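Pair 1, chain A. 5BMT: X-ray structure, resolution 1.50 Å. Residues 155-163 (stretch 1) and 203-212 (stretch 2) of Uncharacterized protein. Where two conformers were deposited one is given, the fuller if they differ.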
# COMPACT_ATOMS: atom_id res chain seq x y z
N ARG A 155 6.76 6.14 -19.51
CA ARG A 155 5.41 5.58 -19.32
C ARG A 155 5.04 5.45 -17.84
O ARG A 155 4.63 4.39 -17.38
CB ARG A 155 5.28 4.20 -20.04
CG ARG A 155 5.60 4.33 -21.54
CD ARG A 155 5.32 3.05 -22.34
NE ARG A 155 3.90 2.68 -22.29
CZ ARG A 155 2.95 3.15 -23.09
NH1 ARG A 155 3.25 4.04 -24.05
NH2 ARG A 155 1.70 2.75 -22.94
N VAL A 156 5.11 6.57 -17.12
CA VAL A 156 4.72 6.59 -15.70
C VAL A 156 3.25 7.04 -15.59
O VAL A 156 2.87 8.08 -16.16
CB VAL A 156 5.65 7.54 -14.92
CG1 VAL A 156 5.24 7.63 -13.45
CG2 VAL A 156 7.12 7.14 -15.06
N TYR A 157 2.44 6.26 -14.87
CA TYR A 157 1.03 6.59 -14.61
C TYR A 157 0.95 7.37 -13.32
O TYR A 157 1.78 7.17 -12.43
CB TYR A 157 0.20 5.30 -14.48
CG TYR A 157 -0.01 4.61 -15.81
CD1 TYR A 157 -1.09 4.93 -16.62
CD2 TYR A 157 0.87 3.62 -16.25
CE1 TYR A 157 -1.29 4.29 -17.85
CE2 TYR A 157 0.68 2.97 -17.47
CZ TYR A 157 -0.41 3.31 -18.26
OH TYR A 157 -0.62 2.66 -19.45
N THR A 158 -0.04 8.23 -13.20
CA THR A 158 -0.17 9.00 -11.96
C THR A 158 -1.52 8.71 -11.29
O THR A 158 -2.58 8.82 -11.94
CB THR A 158 -0.03 10.51 -12.26
OG1 THR A 158 1.29 10.77 -12.73
CG2 THR A 158 -0.26 11.38 -11.00
N LEU A 159 -1.45 8.30 -10.02
CA LEU A 159 -2.61 8.10 -9.16
C LEU A 159 -2.68 9.33 -8.24
O LEU A 159 -1.67 10.04 -8.11
CB LEU A 159 -2.44 6.82 -8.33
CG LEU A 159 -2.78 5.49 -9.02
CD1 LEU A 159 -1.83 5.19 -10.18
CD2 LEU A 159 -2.71 4.35 -8.02
N CYS A 160 -3.84 9.59 -7.65
CA CYS A 160 -3.97 10.72 -6.77
C CYS A 160 -4.50 10.30 -5.41
O CYS A 160 -5.48 9.57 -5.33
CB CYS A 160 -4.86 11.78 -7.40
SG CYS A 160 -5.17 13.19 -6.32
N LEU A 161 -3.85 10.78 -4.33
CA LEU A 161 -4.31 10.47 -2.97
C LEU A 161 -4.72 11.76 -2.30
O LEU A 161 -3.93 12.73 -2.26
CB LEU A 161 -3.24 9.77 -2.13
CG LEU A 161 -3.69 9.38 -0.71
CD1 LEU A 161 -4.79 8.32 -0.73
CD2 LEU A 161 -2.52 8.87 0.09
N ARG A 162 -5.98 11.80 -1.81
CA ARG A 162 -6.48 12.92 -1.05
C ARG A 162 -7.07 12.43 0.26
O ARG A 162 -7.43 11.25 0.39
CB ARG A 162 -7.47 13.74 -1.88
CG ARG A 162 -6.67 14.39 -3.02
CD ARG A 162 -7.47 15.03 -4.11
NE ARG A 162 -8.08 16.26 -3.66
CZ ARG A 162 -8.78 17.08 -4.44
NH1 ARG A 162 -8.90 16.81 -5.74
NH2 ARG A 162 -9.31 18.18 -3.95
N ALA A 163 -7.09 13.31 1.25
CA ALA A 163 -7.53 12.96 2.60
C ALA A 163 -8.54 13.94 3.14
O ALA A 163 -8.42 15.15 2.87
CB ALA A 163 -6.34 12.96 3.54
N ILE A 203 6.84 -4.26 -17.29
CA ILE A 203 6.61 -3.65 -15.98
C ILE A 203 5.61 -2.53 -16.11
O ILE A 203 5.30 -2.07 -17.23
CB ILE A 203 7.95 -3.09 -15.37
CG1 ILE A 203 8.53 -1.93 -16.23
CG2 ILE A 203 9.00 -4.20 -15.11
CD1 ILE A 203 9.42 -0.93 -15.48
N VAL A 204 5.13 -2.06 -14.96
CA VAL A 204 4.29 -0.88 -14.84
C VAL A 204 5.00 0.07 -13.90
O VAL A 204 5.53 -0.38 -12.88
CB VAL A 204 2.87 -1.21 -14.33
CG1 VAL A 204 2.11 0.06 -13.93
CG2 VAL A 204 2.10 -1.98 -15.39
N SER A 205 5.02 1.36 -14.24
CA SER A 205 5.59 2.42 -13.41
C SER A 205 4.49 3.38 -13.04
O SER A 205 3.71 3.79 -13.91
CB SER A 205 6.69 3.17 -14.16
OG SER A 205 7.80 2.34 -14.46
N TYR A 206 4.42 3.76 -11.77
CA TYR A 206 3.41 4.74 -11.37
C TYR A 206 3.93 5.61 -10.24
O TYR A 206 4.94 5.30 -9.60
CB TYR A 206 2.09 4.05 -10.97
CG TYR A 206 2.14 3.39 -9.61
CD1 TYR A 206 2.60 2.08 -9.45
CD2 TYR A 206 1.72 4.07 -8.47
CE1 TYR A 206 2.68 1.48 -8.19
CE2 TYR A 206 1.73 3.46 -7.21
CZ TYR A 206 2.26 2.18 -7.06
OH TYR A 206 2.36 1.64 -5.81
N ARG A 207 3.23 6.71 -10.01
CA ARG A 207 3.53 7.56 -8.87
C ARG A 207 2.22 8.04 -8.28
O ARG A 207 1.19 7.94 -8.95
CB ARG A 207 4.43 8.72 -9.25
CG ARG A 207 3.75 9.61 -10.27
CD ARG A 207 4.68 10.71 -10.67
NE ARG A 207 4.03 11.61 -11.61
CZ ARG A 207 4.54 12.78 -11.95
NH1 ARG A 207 5.66 13.22 -11.40
NH2 ARG A 207 3.91 13.56 -12.82
N VAL A 208 2.27 8.59 -7.07
CA VAL A 208 1.08 9.09 -6.40
C VAL A 208 1.24 10.58 -6.17
O VAL A 208 2.22 10.98 -5.53
CB VAL A 208 0.81 8.35 -5.07
CG1 VAL A 208 -0.44 8.91 -4.37
CG2 VAL A 208 0.63 6.85 -5.31
N LYS A 209 0.27 11.38 -6.67
CA LYS A 209 0.28 12.81 -6.43
C LYS A 209 -0.64 13.13 -5.25
O LYS A 209 -1.59 12.38 -4.94
CB LYS A 209 -0.08 13.57 -7.69
CG LYS A 209 -1.51 13.65 -8.08
CD LYS A 209 -1.60 14.78 -9.16
CE LYS A 209 -2.97 15.41 -9.22
NZ LYS A 209 -3.51 15.44 -10.60
N TYR A 210 -0.34 14.20 -4.54
CA TYR A 210 -1.12 14.57 -3.38
C TYR A 210 -1.11 16.09 -3.20
O TYR A 210 -0.18 16.74 -3.66
CB TYR A 210 -0.52 13.89 -2.10
CG TYR A 210 0.95 14.18 -1.88
CD1 TYR A 210 1.35 15.32 -1.18
CD2 TYR A 210 1.93 13.33 -2.37
CE1 TYR A 210 2.70 15.59 -0.97
CE2 TYR A 210 3.29 13.60 -2.17
CZ TYR A 210 3.67 14.73 -1.47
OH TYR A 210 5.00 15.01 -1.25
N PRO A 211 -2.10 16.65 -2.50
CA PRO A 211 -2.11 18.12 -2.32
C PRO A 211 -0.99 18.58 -1.38
O PRO A 211 -0.86 18.09 -0.26
CB PRO A 211 -3.49 18.40 -1.70
CG PRO A 211 -4.31 17.20 -2.01
CD PRO A 211 -3.33 16.03 -1.99
N LEU A 212 -0.24 19.60 -1.83
CA LEU A 212 0.88 20.14 -1.07
C LEU A 212 0.51 21.49 -0.45
O LEU A 212 0.92 21.79 0.68
CB LEU A 212 2.06 20.29 -2.02
CG LEU A 212 3.41 20.55 -1.45
CD1 LEU A 212 3.88 19.33 -0.52
CD2 LEU A 212 4.43 20.69 -2.59
O HOH W 1 3.96 1.85 -16.88

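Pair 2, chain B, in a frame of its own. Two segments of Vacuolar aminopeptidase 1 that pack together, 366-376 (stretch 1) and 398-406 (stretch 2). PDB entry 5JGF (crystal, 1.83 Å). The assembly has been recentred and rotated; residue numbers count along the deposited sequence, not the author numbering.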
# COMPACT_ATOMS: atom_id res chain seq x y z
N ASN B 366 23.47 -14.60 -39.98
CA ASN B 366 24.11 -14.94 -41.25
C ASN B 366 24.00 -13.96 -42.41
O ASN B 366 23.93 -14.37 -43.57
CB ASN B 366 23.61 -16.32 -41.68
CG ASN B 366 23.76 -17.35 -40.58
OD1 ASN B 366 24.83 -17.48 -39.98
ND2 ASN B 366 22.69 -18.07 -40.29
N VAL B 367 24.01 -12.67 -42.11
CA VAL B 367 23.93 -11.65 -43.15
C VAL B 367 25.22 -10.86 -43.24
O VAL B 367 25.81 -10.74 -44.32
CB VAL B 367 22.76 -10.69 -42.88
CG1 VAL B 367 22.82 -9.50 -43.84
CG2 VAL B 367 21.44 -11.43 -43.05
N GLY B 368 25.67 -10.31 -42.12
CA GLY B 368 26.89 -9.53 -42.12
C GLY B 368 27.10 -8.73 -40.86
O GLY B 368 26.33 -8.84 -39.90
N ILE B 369 28.15 -7.91 -40.86
CA ILE B 369 28.49 -7.07 -39.72
C ILE B 369 27.33 -6.14 -39.37
O ILE B 369 26.55 -5.75 -40.24
CB ILE B 369 29.77 -6.24 -40.02
CG1 ILE B 369 30.47 -5.86 -38.72
CG2 ILE B 369 29.41 -5.00 -40.84
CD1 ILE B 369 31.17 -7.03 -38.03
N THR B 370 27.23 -5.78 -38.10
CA THR B 370 26.17 -4.89 -37.65
C THR B 370 26.74 -3.59 -37.10
O THR B 370 27.60 -3.60 -36.22
CB THR B 370 25.30 -5.55 -36.56
OG1 THR B 370 24.65 -6.70 -37.12
CG2 THR B 370 24.23 -4.57 -36.05
N LEU B 371 26.27 -2.48 -37.64
CA LEU B 371 26.72 -1.17 -37.22
C LEU B 371 25.94 -0.80 -35.95
O LEU B 371 24.71 -0.97 -35.91
CB LEU B 371 26.44 -0.16 -38.34
CG LEU B 371 27.41 0.98 -38.60
CD1 LEU B 371 28.86 0.49 -38.62
CD2 LEU B 371 27.04 1.61 -39.94
N SER B 372 26.64 -0.34 -34.93
CA SER B 372 26.00 0.05 -33.67
C SER B 372 25.83 1.56 -33.67
O SER B 372 26.81 2.31 -33.72
CB SER B 372 26.85 -0.38 -32.47
OG SER B 372 26.95 -1.80 -32.39
N LEU B 373 24.58 2.00 -33.62
CA LEU B 373 24.27 3.42 -33.66
C LEU B 373 23.54 3.89 -32.42
O LEU B 373 22.65 3.21 -31.92
CB LEU B 373 23.40 3.70 -34.89
CG LEU B 373 23.98 3.27 -36.24
CD1 LEU B 373 22.92 2.53 -37.04
CD2 LEU B 373 24.48 4.50 -37.00
N ASP B 374 23.93 5.06 -31.93
CA ASP B 374 23.30 5.65 -30.75
C ASP B 374 23.53 7.15 -30.75
O ASP B 374 24.67 7.61 -30.84
CB ASP B 374 23.87 5.07 -29.47
CG ASP B 374 23.11 5.53 -28.25
OD1 ASP B 374 22.00 5.01 -28.03
OD2 ASP B 374 23.61 6.41 -27.52
N PRO B 375 22.45 7.94 -30.64
CA PRO B 375 22.57 9.40 -30.64
C PRO B 375 22.93 10.02 -29.29
O PRO B 375 23.15 11.23 -29.21
CB PRO B 375 21.21 9.84 -31.14
CG PRO B 375 20.29 8.83 -30.50
CD PRO B 375 21.03 7.52 -30.70
N ASN B 376 22.99 9.22 -28.23
CA ASN B 376 23.30 9.76 -26.92
C ASN B 376 24.65 9.40 -26.31
O ASN B 376 24.80 9.34 -25.09
CB ASN B 376 22.16 9.42 -25.95
CG ASN B 376 20.92 10.26 -26.23
OD1 ASN B 376 20.88 11.45 -25.92
ND2 ASN B 376 19.91 9.64 -26.83
N ASP B 398 30.18 -6.89 -49.03
CA ASP B 398 29.70 -7.25 -47.70
C ASP B 398 28.37 -6.57 -47.46
O ASP B 398 28.05 -5.55 -48.08
CB ASP B 398 30.67 -6.77 -46.62
CG ASP B 398 32.00 -7.49 -46.66
OD1 ASP B 398 32.00 -8.74 -46.65
OD2 ASP B 398 33.04 -6.80 -46.71
N LYS B 399 27.58 -7.14 -46.55
CA LYS B 399 26.30 -6.57 -46.20
C LYS B 399 26.45 -5.93 -44.82
O LYS B 399 27.18 -6.44 -43.97
CB LYS B 399 25.23 -7.67 -46.18
CG LYS B 399 24.96 -8.31 -47.54
CD LYS B 399 24.33 -7.31 -48.51
CE LYS B 399 23.61 -7.99 -49.68
NZ LYS B 399 24.50 -8.34 -50.82
N VAL B 400 25.76 -4.81 -44.60
CA VAL B 400 25.83 -4.10 -43.33
C VAL B 400 24.44 -4.00 -42.70
O VAL B 400 23.48 -3.63 -43.36
CB VAL B 400 26.38 -2.67 -43.53
CG1 VAL B 400 26.37 -1.89 -42.22
CG2 VAL B 400 27.79 -2.74 -44.08
N GLN B 401 24.35 -4.34 -41.42
CA GLN B 401 23.08 -4.27 -40.71
C GLN B 401 23.14 -3.15 -39.68
O GLN B 401 24.21 -2.60 -39.43
CB GLN B 401 22.78 -5.60 -40.00
CG GLN B 401 22.94 -6.82 -40.89
CD GLN B 401 22.37 -8.06 -40.25
OE1 GLN B 401 21.15 -8.26 -40.26
NE2 GLN B 401 23.23 -8.88 -39.68
N TYR B 402 22.00 -2.84 -39.08
CA TYR B 402 21.93 -1.77 -38.09
C TYR B 402 21.38 -2.22 -36.75
O TYR B 402 20.52 -3.10 -36.68
CB TYR B 402 20.98 -0.66 -38.54
CG TYR B 402 21.42 0.26 -39.65
CD1 TYR B 402 22.72 0.25 -40.15
CD2 TYR B 402 20.52 1.19 -40.17
CE1 TYR B 402 23.11 1.14 -41.16
CE2 TYR B 402 20.89 2.08 -41.16
CZ TYR B 402 22.19 2.06 -41.65
OH TYR B 402 22.54 2.97 -42.62
N PHE B 403 21.88 -1.59 -35.68
CA PHE B 403 21.33 -1.81 -34.35
C PHE B 403 21.35 -0.50 -33.59
O PHE B 403 22.38 0.16 -33.48
CB PHE B 403 22.08 -2.86 -33.52
CG PHE B 403 21.51 -2.99 -32.12
CD1 PHE B 403 21.99 -2.21 -31.07
CD2 PHE B 403 20.39 -3.79 -31.90
CE1 PHE B 403 21.36 -2.21 -29.82
CE2 PHE B 403 19.75 -3.80 -30.65
CZ PHE B 403 20.23 -3.01 -29.62
N GLN B 404 20.17 -0.11 -33.10
CA GLN B 404 19.99 1.09 -32.29
C GLN B 404 18.84 0.74 -31.36
O GLN B 404 17.94 -0.01 -31.73
CB GLN B 404 19.63 2.31 -33.15
CG GLN B 404 19.44 3.59 -32.31
CD GLN B 404 19.47 4.87 -33.13
OE1 GLN B 404 20.32 5.03 -34.01
NE2 GLN B 404 18.56 5.79 -32.84
N ILE B 405 18.86 1.28 -30.14
CA ILE B 405 17.80 0.99 -29.18
C ILE B 405 16.55 1.81 -29.44
O ILE B 405 16.60 2.85 -30.10
CB ILE B 405 18.26 1.30 -27.73
CG1 ILE B 405 18.56 2.80 -27.59
CG2 ILE B 405 19.48 0.47 -27.37
CD1 ILE B 405 18.70 3.28 -26.15
N LYS B 406 15.41 1.33 -28.94
CA LYS B 406 14.17 2.08 -29.08
C LYS B 406 14.33 3.26 -28.14
O LYS B 406 15.09 3.19 -27.17
CB LYS B 406 12.98 1.20 -28.65
CG LYS B 406 12.75 0.00 -29.57
CD LYS B 406 11.60 -0.88 -29.10
CE LYS B 406 10.27 -0.15 -29.16
NZ LYS B 406 9.12 -1.07 -28.87
O HOH W 2 28.13 -9.92 -45.58
O HOH W 3 29.64 -7.69 -43.21
O HOH W 4 21.51 2.68 -29.54

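Both pairs consist of two neighbouring parallel strands joined by backbone hydrogen bonds, and 14 central residues superpose with an RMSD of 0.6 Å over N, CA and C. The strand axes approach to 4.3 Å in each case, with crossing angles of -37° in pair 1 and -38° in pair 2. Register is preserved: Thr A158 lies beside Arg A207 as Thr B370 lies beside Gln B401, and Leu A159 beside Val A208 as Leu B371 beside Tyr B402.

The hydrogen-bond ladder follows the same alternation. In pair 1, Leu A159 uses both its peptide groups, N to Arg A207 O (2.9 Å) and O to Lys A209 N (2.8 Å); Leu B371 does likewise, N to Gln B401 O (2.7 Å) and O to Phe B403 N (2.9 Å). The ladders differ at one early rung. Tyr A157 N bonds directly to Ser A205 O at 2.9 Å, whereas the matching Ile B369 N stands 3.6 Å from Lys B399 O, and water 3 bridges the gap, accepting from Ile B369 N (2.8 Å) and donating to Lys B399 O (2.9 Å). A water also joins Arg A155 O to Ser A205 N in pair 1, and another joins Val B367 O to Lys B399 N in pair 2; of these residues, Ser A205 and Lys B399 superpose.

The threonines coincide closely and share the m rotamer, but their neighbours use them differently. Arg A207, with chi2 and chi3 both t, donates from NE to Thr A158 OG1 at 3.1 Å, with the hydroxyl at the edge of the guanidinium. Gln B401 instead sends NE2 to the backbone, bonding to Gly B368 O at 3.1 Å, while its CB packs 3.6 Å from Thr B370 OG1. The methyl of each threonine meets the next residue on that face, Thr A158 CG2 lying 3.9 Å from Lys A209 CG and Thr B370 CG2 3.7 Å from Phe B403 CB. Gly B368 takes the place of Val A156; an ideal CB there would clash with Lys B399 O, 2.3 Å away.

On the other face, both leucines pack against apolar groups. Leu A159 CD1 lies 4.1 Å from Tyr A206 CD2, and Leu B371 CD2 lies 4.2 Å from Val B400 CG1. Two residues along, at the next side chain on this face, the aromatic ring belongs to pair 2: Tyr B402 lies at the position of Val A208. Leu A161 CB therefore meets a branched aliphatic group, 3.7 Å from Val A208 CG1, whereas Leu B373 CD1 sits over one face of the Tyr B402 ring, 4.0 Å from its centroid.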